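Local coordinates for protein UDP-N-acetylglucosamine 4,6-dehydratase (Vibrio fischeri, PDB 3PVZ) that binds NAD and probably acts as a lyase that dehydrates UDP-N-acetylglucosamine, at residues A198-V203 / E242-S247; D255-K260 / D338-I343; A157-C162 / E192-T197. All coordinates share one frame; numbering follows the deposited sequence.

Contact 1 (A198-V203 / E242-S247). With NAD (nicotinamide-adenine-dinucleotide), chain E; SCN (thiocyanate ion), chain G.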
loop_
_atom_site.group_PDB
_atom_site.type_symbol
_atom_site.label_atom_id
_atom_site.label_comp_id
_atom_site.label_asym_id
_atom_site.label_seq_id
_atom_site.Cartn_x
_atom_site.Cartn_y
_atom_site.Cartn_z
ATOM N N ALA A 198 21.047 2.539 -5.365
ATOM C CA ALA A 198 21.224 3.789 -4.693
ATOM C C ALA A 198 21.066 3.631 -3.191
ATOM O O ALA A 198 20.355 2.775 -2.720
ATOM C CB ALA A 198 20.281 4.776 -5.202
ATOM N N ARG A 199 21.736 4.490 -2.445
ATOM C CA ARG A 199 21.543 4.584 -1.007
ATOM C C ARG A 199 21.073 6.003 -0.694
ATOM O O ARG A 199 21.720 6.994 -1.093
ATOM C CB ARG A 199 22.843 4.266 -0.337
ATOM C CG ARG A 199 22.804 4.432 1.174
ATOM C CD ARG A 199 24.097 3.863 1.760
ATOM N NE ARG A 199 24.097 2.380 1.753
ATOM C CZ ARG A 199 25.166 1.620 1.516
ATOM N NH1 ARG A 199 25.058 0.299 1.541
ATOM N NH2 ARG A 199 26.339 2.173 1.257
ATOM N N PHE A 200 19.937 6.103 -0.022
ATOM C CA PHE A 200 19.271 7.396 0.184
ATOM C C PHE A 200 19.350 7.906 1.630
ATOM O O PHE A 200 19.420 7.120 2.555
ATOM C CB PHE A 200 17.780 7.315 -0.157
ATOM C CG PHE A 200 17.467 6.841 -1.556
ATOM C CD1 PHE A 200 17.313 7.728 -2.594
ATOM C CD2 PHE A 200 17.223 5.505 -1.800
ATOM C CE1 PHE A 200 16.940 7.287 -3.861
ATOM C CE2 PHE A 200 16.893 5.075 -3.070
ATOM C CZ PHE A 200 16.776 5.972 -4.100
ATOM N N ALA A 201 19.403 9.225 1.781
ATOM C CA ALA A 201 19.028 9.950 2.994
ATOM C C ALA A 201 17.521 9.831 3.211
ATOM O O ALA A 201 16.815 9.238 2.408
ATOM C CB ALA A 201 19.390 11.430 2.807
ATOM N N ASN A 202 16.998 10.433 4.256
ATOM C CA ASN A 202 15.549 10.497 4.393
ATOM C C ASN A 202 14.891 11.309 3.303
ATOM O O ASN A 202 15.224 12.474 3.119
ATOM C CB ASN A 202 15.185 11.112 5.733
ATOM C CG ASN A 202 15.427 10.182 6.876
ATOM O OD1 ASN A 202 16.465 9.551 6.962
ATOM N ND2 ASN A 202 14.485 10.124 7.785
ATOM N N VAL A 203 13.927 10.721 2.594
ATOM C CA VAL A 203 13.250 11.435 1.528
ATOM C C VAL A 203 12.042 12.243 2.055
ATOM O O VAL A 203 11.028 11.678 2.448
ATOM C CB VAL A 203 12.833 10.480 0.392
ATOM C CG1 VAL A 203 12.170 11.285 -0.737
ATOM C CG2 VAL A 203 14.055 9.710 -0.162
ATOM N N GLU A 242 15.914 11.693 -9.110
ATOM C CA GLU A 242 17.070 11.991 -9.954
ATOM C C GLU A 242 18.230 11.033 -9.696
ATOM O O GLU A 242 18.898 10.609 -10.619
ATOM C CB GLU A 242 17.495 13.438 -9.777
ATOM C CG GLU A 242 16.578 14.409 -10.493
ATOM C CD GLU A 242 16.883 15.896 -10.177
ATOM O OE1 GLU A 242 17.445 16.205 -9.097
ATOM O OE2 GLU A 242 16.520 16.758 -11.010
ATOM N N LEU A 243 18.439 10.697 -8.433
ATOM C CA LEU A 243 19.448 9.752 -8.054
ATOM C C LEU A 243 19.159 8.346 -8.599
ATOM O O LEU A 243 20.060 7.737 -9.124
ATOM C CB LEU A 243 19.568 9.710 -6.523
ATOM C CG LEU A 243 20.620 8.800 -5.917
ATOM C CD1 LEU A 243 21.976 9.319 -6.254
ATOM C CD2 LEU A 243 20.475 8.794 -4.378
ATOM N N CYS A 244 17.918 7.846 -8.463
ATOM C CA CYS A 244 17.514 6.585 -9.137
ATOM C C CYS A 244 17.872 6.545 -10.637
ATOM O O CYS A 244 18.403 5.558 -11.118
ATOM C CB CYS A 244 16.002 6.357 -9.012
ATOM S SG CYS A 244 15.488 5.944 -7.337
ATOM N N LEU A 245 17.544 7.612 -11.360
ATOM C CA LEU A 245 17.690 7.640 -12.808
ATOM C C LEU A 245 19.179 7.681 -13.197
ATOM O O LEU A 245 19.564 7.076 -14.182
ATOM C CB LEU A 245 16.989 8.841 -13.417
ATOM C CG LEU A 245 16.997 9.019 -14.967
ATOM C CD1 LEU A 245 16.296 7.946 -15.689
ATOM C CD2 LEU A 245 16.366 10.339 -15.364
HETATM N N MSE A 246 19.982 8.416 -12.430
HETATM C CA MSE A 246 21.415 8.515 -12.688
HETATM C C MSE A 246 22.075 7.168 -12.465
HETATM O O MSE A 246 22.866 6.739 -13.278
HETATM C CB MSE A 246 22.068 9.561 -11.793
HETATM C CG MSE A 246 21.724 10.992 -12.098
HETATM SE SE MSE A 246 22.350 11.603 -13.800
HETATM C CE MSE A 246 24.256 11.350 -13.543
ATOM N N SER A 247 21.712 6.486 -11.378
ATOM C CA SER A 247 22.278 5.181 -11.122
ATOM C C SER A 247 21.788 4.244 -12.212
ATOM O O SER A 247 22.564 3.517 -12.807
ATOM C CB SER A 247 21.900 4.663 -9.754
ATOM O OG SER A 247 22.375 3.349 -9.579
HETATM P PA NAD E . 7.029 3.350 -0.293
HETATM O O1A NAD E . 6.290 2.658 0.806
HETATM O O2A NAD E . 6.447 4.709 -0.532
HETATM O O5B NAD E . 6.721 2.692 -1.707
HETATM C C5B NAD E . 6.952 1.269 -1.804
HETATM C C4B NAD E . 6.040 0.857 -2.965
HETATM O O4B NAD E . 6.133 -0.522 -3.259
HETATM C C3B NAD E . 4.549 1.158 -2.608
HETATM O O3B NAD E . 3.929 1.940 -3.609
HETATM C C2B NAD E . 3.937 -0.258 -2.501
HETATM O O2B NAD E . 2.537 -0.316 -2.745
HETATM C C1B NAD E . 4.833 -0.966 -3.544
HETATM N N9A NAD E . 4.806 -2.409 -3.358
HETATM C C8A NAD E . 5.082 -3.087 -2.235
HETATM N N7A NAD E . 4.906 -4.357 -2.402
HETATM C C5A NAD E . 4.583 -4.543 -3.718
HETATM C C6A NAD E . 4.270 -5.651 -4.498
HETATM N N6A NAD E . 4.364 -6.886 -3.904
HETATM N N1A NAD E . 3.946 -5.499 -5.778
HETATM C C2A NAD E . 3.880 -4.289 -6.323
HETATM N N3A NAD E . 4.142 -3.219 -5.615
HETATM C C4A NAD E . 4.493 -3.305 -4.339
HETATM O O3 NAD E . 8.601 3.348 0.054
HETATM P PN NAD E . 9.557 4.502 -0.586
HETATM O O1N NAD E . 9.728 5.639 0.407
HETATM O O2N NAD E . 9.280 4.997 -1.945
HETATM O O5D NAD E . 11.007 3.722 -0.450
HETATM C C5D NAD E . 11.196 2.788 -1.503
HETATM C C4D NAD E . 12.532 2.066 -1.295
HETATM O O4D NAD E . 13.567 3.023 -0.906
HETATM C C3D NAD E . 12.417 1.075 -0.116
HETATM O O3D NAD E . 13.318 -0.049 -0.235
HETATM C C2D NAD E . 12.937 1.906 1.079
HETATM O O2D NAD E . 13.439 1.085 2.144
HETATM C C1D NAD E . 14.068 2.694 0.420
HETATM N N1N NAD E . 14.439 3.893 1.187
HETATM C C2N NAD E . 13.511 4.838 1.381
HETATM C C3N NAD E . 13.809 5.990 2.079
HETATM C C7N NAD E . 12.794 7.028 2.327
HETATM O O7N NAD E . 13.142 7.976 3.028
HETATM N N7N NAD E . 11.540 6.951 1.857
HETATM C C4N NAD E . 15.117 6.169 2.594
HETATM C C5N NAD E . 16.052 5.176 2.358
HETATM C C6N NAD E . 15.684 4.029 1.653
HETATM S S SCN G . 18.714 11.715 -3.373
HETATM C C SCN G . 19.044 11.015 -1.783
HETATM N N SCN G . 19.281 10.526 -0.722
#

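Contact 2 (D255-K260 / D338-I343)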
loop_
_atom_site.group_PDB
_atom_site.type_symbol
_atom_site.label_atom_id
_atom_site.label_comp_id
_atom_site.label_asym_id
_atom_site.label_seq_id
_atom_site.Cartn_x
_atom_site.Cartn_y
_atom_site.Cartn_z
ATOM N N ASP A 255 27.565 -0.625 -8.902
ATOM C CA ASP A 255 27.755 0.706 -8.348
ATOM C C ASP A 255 26.575 1.042 -7.406
ATOM O O ASP A 255 25.414 0.787 -7.768
ATOM C CB ASP A 255 27.709 1.730 -9.449
ATOM C CG ASP A 255 28.987 1.883 -10.206
ATOM O OD1 ASP A 255 30.036 1.268 -9.892
ATOM O OD2 ASP A 255 28.923 2.716 -11.129
ATOM N N ILE A 256 26.881 1.581 -6.221
ATOM C CA ILE A 256 25.897 2.160 -5.330
ATOM C C ILE A 256 26.075 3.684 -5.384
ATOM O O ILE A 256 27.089 4.231 -4.923
ATOM C CB ILE A 256 26.053 1.747 -3.833
ATOM C CG1 ILE A 256 26.119 0.227 -3.637
ATOM C CG2 ILE A 256 24.889 2.326 -3.014
ATOM C CD1 ILE A 256 26.616 -0.165 -2.231
ATOM N N PHE A 257 25.090 4.361 -5.949
ATOM C CA PHE A 257 25.109 5.826 -6.032
ATOM C C PHE A 257 24.573 6.398 -4.725
ATOM O O PHE A 257 23.695 5.803 -4.111
ATOM C CB PHE A 257 24.259 6.293 -7.209
ATOM C CG PHE A 257 24.957 6.230 -8.532
ATOM C CD1 PHE A 257 25.870 5.207 -8.830
ATOM C CD2 PHE A 257 24.726 7.215 -9.501
ATOM C CE1 PHE A 257 26.525 5.166 -10.057
ATOM C CE2 PHE A 257 25.375 7.169 -10.749
ATOM C CZ PHE A 257 26.266 6.161 -11.028
ATOM N N PHE A 258 25.123 7.526 -4.283
ATOM C CA PHE A 258 24.606 8.229 -3.068
ATOM C C PHE A 258 24.938 9.699 -3.113
ATOM O O PHE A 258 25.890 10.094 -3.798
ATOM C CB PHE A 258 25.193 7.633 -1.792
ATOM C CG PHE A 258 26.679 7.862 -1.658
ATOM C CD1 PHE A 258 27.580 7.005 -2.258
ATOM C CD2 PHE A 258 27.176 8.963 -0.946
ATOM C CE1 PHE A 258 28.947 7.227 -2.148
ATOM C CE2 PHE A 258 28.537 9.177 -0.855
ATOM C CZ PHE A 258 29.414 8.314 -1.449
ATOM N N PRO A 259 24.168 10.515 -2.383
ATOM C CA PRO A 259 24.432 11.935 -2.355
ATOM C C PRO A 259 25.607 12.284 -1.476
ATOM O O PRO A 259 25.686 11.858 -0.306
ATOM C CB PRO A 259 23.129 12.523 -1.807
ATOM C CG PRO A 259 22.599 11.514 -0.952
ATOM C CD PRO A 259 22.959 10.190 -1.627
ATOM N N LYS A 260 26.551 13.016 -2.070
ATOM C CA LYS A 260 27.671 13.538 -1.319
ATOM C C LYS A 260 27.140 14.516 -0.264
ATOM O O LYS A 260 26.130 15.189 -0.475
ATOM C CB LYS A 260 28.678 14.225 -2.227
ATOM C CG LYS A 260 29.460 13.283 -3.124
ATOM C CD LYS A 260 30.160 14.065 -4.237
ATOM C CE LYS A 260 31.393 13.356 -4.756
ATOM N NZ LYS A 260 31.925 14.095 -5.906
ATOM N N ASP A 338 30.245 15.384 -9.634
ATOM C CA ASP A 338 30.410 16.463 -8.677
ATOM C C ASP A 338 29.578 16.274 -7.420
ATOM O O ASP A 338 30.097 16.450 -6.316
ATOM C CB ASP A 338 30.094 17.823 -9.331
ATOM C CG ASP A 338 31.226 18.305 -10.264
ATOM O OD1 ASP A 338 32.308 17.646 -10.329
ATOM O OD2 ASP A 338 31.043 19.337 -10.943
ATOM N N ASN A 339 28.308 15.902 -7.597
ATOM C CA ASN A 339 27.308 15.831 -6.498
ATOM C C ASN A 339 27.017 14.400 -6.010
ATOM O O ASN A 339 26.457 14.225 -4.945
ATOM C CB ASN A 339 25.976 16.451 -6.949
ATOM C CG ASN A 339 26.152 17.779 -7.742
ATOM O OD1 ASN A 339 25.635 17.925 -8.881
ATOM N ND2 ASN A 339 26.835 18.758 -7.119
ATOM N N LEU A 340 27.415 13.400 -6.795
ATOM C CA LEU A 340 27.069 12.010 -6.564
ATOM C C LEU A 340 28.294 11.187 -6.294
ATOM O O LEU A 340 29.278 11.236 -7.034
ATOM C CB LEU A 340 26.391 11.399 -7.797
ATOM C CG LEU A 340 25.076 11.985 -8.242
ATOM C CD1 LEU A 340 24.675 11.346 -9.538
ATOM C CD2 LEU A 340 23.957 11.798 -7.204
ATOM N N GLY A 341 28.218 10.378 -5.253
ATOM C CA GLY A 341 29.308 9.461 -4.933
ATOM C C GLY A 341 28.936 8.048 -5.367
ATOM O O GLY A 341 27.749 7.684 -5.370
ATOM N N ILE A 342 29.960 7.259 -5.701
ATOM C CA ILE A 342 29.794 5.886 -6.107
ATOM C C ILE A 342 30.615 4.960 -5.193
ATOM O O ILE A 342 31.835 5.139 -5.007
ATOM C CB ILE A 342 30.248 5.698 -7.538
ATOM C CG1 ILE A 342 29.590 6.718 -8.453
ATOM C CG2 ILE A 342 29.949 4.298 -8.015
ATOM C CD1 ILE A 342 29.901 6.491 -9.922
ATOM N N ILE A 343 29.936 3.981 -4.612
ATOM C CA ILE A 343 30.605 2.870 -3.960
ATOM C C ILE A 343 30.663 1.770 -4.978
ATOM O O ILE A 343 29.675 1.443 -5.646
ATOM C CB ILE A 343 29.871 2.330 -2.730
ATOM C CG1 ILE A 343 29.682 3.424 -1.676
ATOM C CG2 ILE A 343 30.651 1.135 -2.088
ATOM C CD1 ILE A 343 28.767 2.994 -0.551
HETATM O O HOH W 1 25.336 16.109 -3.037
#

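Contact 3 (A157-C162 / E192-T197)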
loop_
_atom_site.group_PDB
_atom_site.type_symbol
_atom_site.label_atom_id
_atom_site.label_comp_id
_atom_site.label_asym_id
_atom_site.label_seq_id
_atom_site.Cartn_x
_atom_site.Cartn_y
_atom_site.Cartn_z
ATOM N N ALA A 157 16.890 -7.647 -20.864
ATOM C CA ALA A 157 17.113 -6.295 -20.279
ATOM C C ALA A 157 18.586 -6.009 -20.121
ATOM O O ALA A 157 19.368 -6.925 -19.910
ATOM C CB ALA A 157 16.456 -6.166 -18.893
ATOM N N LYS A 158 18.976 -4.748 -20.193
ATOM C CA LYS A 158 20.373 -4.450 -20.078
ATOM C C LYS A 158 20.789 -4.040 -18.679
ATOM O O LYS A 158 21.983 -4.130 -18.365
ATOM C CB LYS A 158 20.834 -3.442 -21.103
ATOM C CG LYS A 158 20.254 -2.113 -21.001
ATOM C CD LYS A 158 21.099 -1.125 -21.930
ATOM C CE LYS A 158 20.201 -0.244 -22.772
ATOM N NZ LYS A 158 20.730 1.155 -23.167
ATOM N N LYS A 159 19.801 -3.672 -17.847
ATOM C CA LYS A 159 20.080 -3.076 -16.554
ATOM C C LYS A 159 18.915 -3.219 -15.598
ATOM O O LYS A 159 17.757 -2.970 -15.935
ATOM C CB LYS A 159 20.473 -1.594 -16.720
ATOM C CG LYS A 159 20.804 -0.857 -15.434
ATOM C CD LYS A 159 22.274 -1.201 -15.060
ATOM C CE LYS A 159 22.754 -0.434 -13.884
ATOM N NZ LYS A 159 22.912 1.018 -14.216
ATOM N N TYR A 160 19.250 -3.649 -14.391
ATOM C CA TYR A 160 18.296 -3.705 -13.309
ATOM C C TYR A 160 18.797 -2.754 -12.216
ATOM O O TYR A 160 19.963 -2.665 -11.962
ATOM C CB TYR A 160 18.208 -5.157 -12.779
ATOM C CG TYR A 160 17.118 -5.413 -11.763
ATOM C CD1 TYR A 160 17.307 -5.130 -10.424
ATOM C CD2 TYR A 160 15.889 -5.960 -12.136
ATOM C CE1 TYR A 160 16.307 -5.382 -9.488
ATOM C CE2 TYR A 160 14.899 -6.201 -11.215
ATOM C CZ TYR A 160 15.116 -5.927 -9.878
ATOM O OH TYR A 160 14.120 -6.172 -8.941
ATOM N N PHE A 161 17.887 -1.998 -11.641
ATOM C CA PHE A 161 18.188 -1.022 -10.636
ATOM C C PHE A 161 17.300 -1.308 -9.455
ATOM O O PHE A 161 16.077 -1.541 -9.596
ATOM C CB PHE A 161 17.918 0.409 -11.139
ATOM C CG PHE A 161 17.885 1.406 -10.039
ATOM C CD1 PHE A 161 19.079 1.927 -9.507
ATOM C CD2 PHE A 161 16.694 1.741 -9.424
ATOM C CE1 PHE A 161 19.069 2.765 -8.427
ATOM C CE2 PHE A 161 16.683 2.621 -8.354
ATOM C CZ PHE A 161 17.888 3.130 -7.856
ATOM N N CYS A 162 17.898 -1.228 -8.269
ATOM C CA CYS A 162 17.096 -1.298 -7.075
ATOM C C CYS A 162 17.823 -0.608 -5.924
ATOM O O CYS A 162 18.893 -0.093 -6.110
ATOM C CB CYS A 162 16.771 -2.755 -6.740
ATOM S SG CYS A 162 18.205 -3.708 -6.439
ATOM N N GLU A 192 25.226 -12.114 -14.112
ATOM C CA GLU A 192 24.511 -12.322 -15.376
ATOM C C GLU A 192 23.897 -11.077 -15.999
ATOM O O GLU A 192 23.574 -11.117 -17.146
ATOM C CB GLU A 192 23.370 -13.299 -15.192
ATOM C CG GLU A 192 23.850 -14.698 -14.894
ATOM C CD GLU A 192 22.715 -15.629 -14.718
ATOM O OE1 GLU A 192 22.505 -15.957 -13.557
ATOM O OE2 GLU A 192 22.023 -15.982 -15.717
ATOM N N ILE A 193 23.686 -10.026 -15.222
ATOM C CA ILE A 193 23.152 -8.780 -15.733
ATOM C C ILE A 193 23.741 -7.670 -14.887
ATOM O O ILE A 193 23.987 -7.864 -13.702
ATOM C CB ILE A 193 21.591 -8.760 -15.619
ATOM C CG1 ILE A 193 20.985 -7.533 -16.314
ATOM C CG2 ILE A 193 21.170 -8.790 -14.184
ATOM C CD1 ILE A 193 19.435 -7.586 -16.438
ATOM N N ALA A 194 23.988 -6.526 -15.517
ATOM C CA ALA A 194 24.339 -5.304 -14.838
ATOM C C ALA A 194 23.247 -4.850 -13.818
ATOM O O ALA A 194 22.090 -4.575 -14.191
ATOM C CB ALA A 194 24.604 -4.188 -15.867
ATOM N N ILE A 195 23.657 -4.749 -12.553
ATOM C CA ILE A 195 22.807 -4.280 -11.468
ATOM C C ILE A 195 23.468 -3.083 -10.791
ATOM O O ILE A 195 24.646 -3.143 -10.396
ATOM C CB ILE A 195 22.595 -5.391 -10.392
ATOM C CG1 ILE A 195 21.965 -6.637 -11.022
ATOM C CG2 ILE A 195 21.690 -4.895 -9.256
ATOM C CD1 ILE A 195 21.735 -7.804 -10.060
ATOM N N SER A 196 22.742 -1.990 -10.638
ATOM C CA SER A 196 23.258 -0.881 -9.846
ATOM C C SER A 196 22.205 -0.441 -8.840
ATOM O O SER A 196 21.023 -0.678 -9.072
ATOM C CB SER A 196 23.703 0.282 -10.746
ATOM O OG SER A 196 22.628 1.070 -11.243
ATOM N N THR A 197 22.622 0.205 -7.741
ATOM C CA THR A 197 21.666 0.630 -6.721
ATOM C C THR A 197 21.866 2.093 -6.314
ATOM O O THR A 197 22.674 2.811 -6.893
ATOM C CB THR A 197 21.743 -0.265 -5.461
ATOM O OG1 THR A 197 22.983 -0.042 -4.810
ATOM C CG2 THR A 197 21.656 -1.768 -5.781
HETATM O O HOH W 2 23.540 -6.180 -18.472
#

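Contact 1 (A198-V203 / E242-S247)
A198 directs its methyl group at helix 237-250, where CB lies 4.1 Å from L243 CG. R199 contributes mainly backbone here, its carbonyl resting near L243 CD2; its guanidinium turns elsewhere and is held by the carbonyls of T165 and F325. At F200 the contact becomes aromatic. With CG anti to the carbonyl carbon (chi1 -56°), the ring passes alongside the L243 side chain, the two running in opposite directions, and F200 CD1 comes to 3.8 Å from L243 CD2. C244 SG approaches from the rim: it sits in the ring plane, 3.5 Å from F200 CZ, a Cys sulfur-aromatic contact made edge-on. The same phenylalanine reaches the cofactor through its first side-chain carbon, F200 CB standing 3.7 Å from NAD C5N. Beyond F200 the segment no longer touches helix 237-250 and meets the bound groups instead. A201 N donates to the nitrogen of a thiocyanate ion, probably from the crystallisation liquor, whose sulfur (SCN S) lies 3.6 Å from L243 CD2. V203 N then gives the nicotinamide carboxamide a nearly straight bond, 2.9 Å to NAD O7N at 175°, which anchors the carboxamide oxygen. I47, whose amide also binds NAD, touches both F200 and C244. Packed on a helix through A198 and F200 and bonded to the carboxamide through V203, the segment lines the nicotinamide pocket of a Rossmann-type NAD site.

Contact 2 (D255-K260 / D338-I343)
An antiparallel strand pair toward one edge of the mixed, Rossmann-type sheet joins 255-259 to 340-343, its backbones running at 151° to each other. I256 and I343 exchange two bonds, I256 N to I343 O and I343 N to I256 O, and F258 and G341 repeat the exchange through F258 N to G341 O and G341 N to F258 O. F257-I342 between them, and P259-L340 beyond F258-G341, are non-hydrogen-bonded pairs. On the face shared by F258 and G341, the phenyl ring folds across its neighbour: CG sits between the backbone N and the carbonyl carbon (chi1 67°), and G341 CA lies over the ring, 3.9 Å from the F258 centroid and displaced toward the rim, as a CH-pi contact. I256 and I343 lie side by side on this same face, 4.0 Å between I256 CB and I343 CB. Strand 255-259 also bonds to strand 194-198, so this pairing carries the mixed sheet beyond its parallel part. On the other face I342 CG1 covers the F257 ring, 4.2 Å from its centroid, while I342 CD1 reaches F257 CE1 at 3.6 Å; helix 237-250 packs there through L243. Past the strand end, K260 N bonds N339 O, and a water bridges N339 O to K260 O. The extended lysine chain carries K260 NZ to D338 O at 3.0 Å, arriving above the carbonyl plane, with F337 O and M334 O as further partners.

Contact 3 (A157-C162 / E192-T197)
Two neighbouring parallel strands, 159-162 and 194-197, meet edge to edge inside the main sheet, their directions differing by 23°. The bonds step from strand to strand: Y160 N donates to A194 O at 3.0 Å, Y160 O accepts from S196 N at 3.2 Å, and S196 O accepts from C162 N at 3.3 Å. F161 CA-H also comes close to S196 O, a weak CA-H...O contact beside the C162 N bond. Helix 174-189 joins the two strands in a beta-alpha-beta crossover, the repeating element of the Rossmann fold, and its L186 touches both C162 and T197, whose C162 SG and T197 CG2 meet at 4.0 Å. The other face carries K159, F161 and S196. K159 starts with CG anti to the backbone N (chi1 -179°), and its chain bends at chi2 and chi4 to run across A194 and reach S196. There K159 CE presses on S196 CB at 3.4 Å, a tight carbon pair, and K159 NZ stands 3.0 Å from S196 OG. That ammonium is gripped from beyond the pair by the carbonyls of S247, C248 and G251, three acceptors that would stabilise its charge where it is buried. The F161 ring reaches the backbone after S196, F161 CE1 lying 3.6 Å from T197 C. Near the N-terminal ends of the two segments, I193 CD1 lies 4.1 Å from A157 CB, and a water links K158 O to A194 N. The Y160 side chain touches helix 131-154, and its hydroxyl bonds T148 and N118.

The three contacts are neighbouring parts of one fold, and of the three only contact 1 reaches the cofactor. Contact 3 supplies strand 194-198, which runs directly into the NAD-binding segment of contact 1 and is bonded along its other edge to the 255-259 strand of contact 2: T197 N donates to D255 O (2.9 Å) and F257 N to T197 O (3.0 Å). R199 N continues the ladder by donating to F257 O (2.9 Å). Helix 237-250 ties the set together, S247 OG bonding T197 O while L243 CD1 packs on L340 CD2. The P259 side chain stays about 9 Å from NAD and that of C162 about 8 Å.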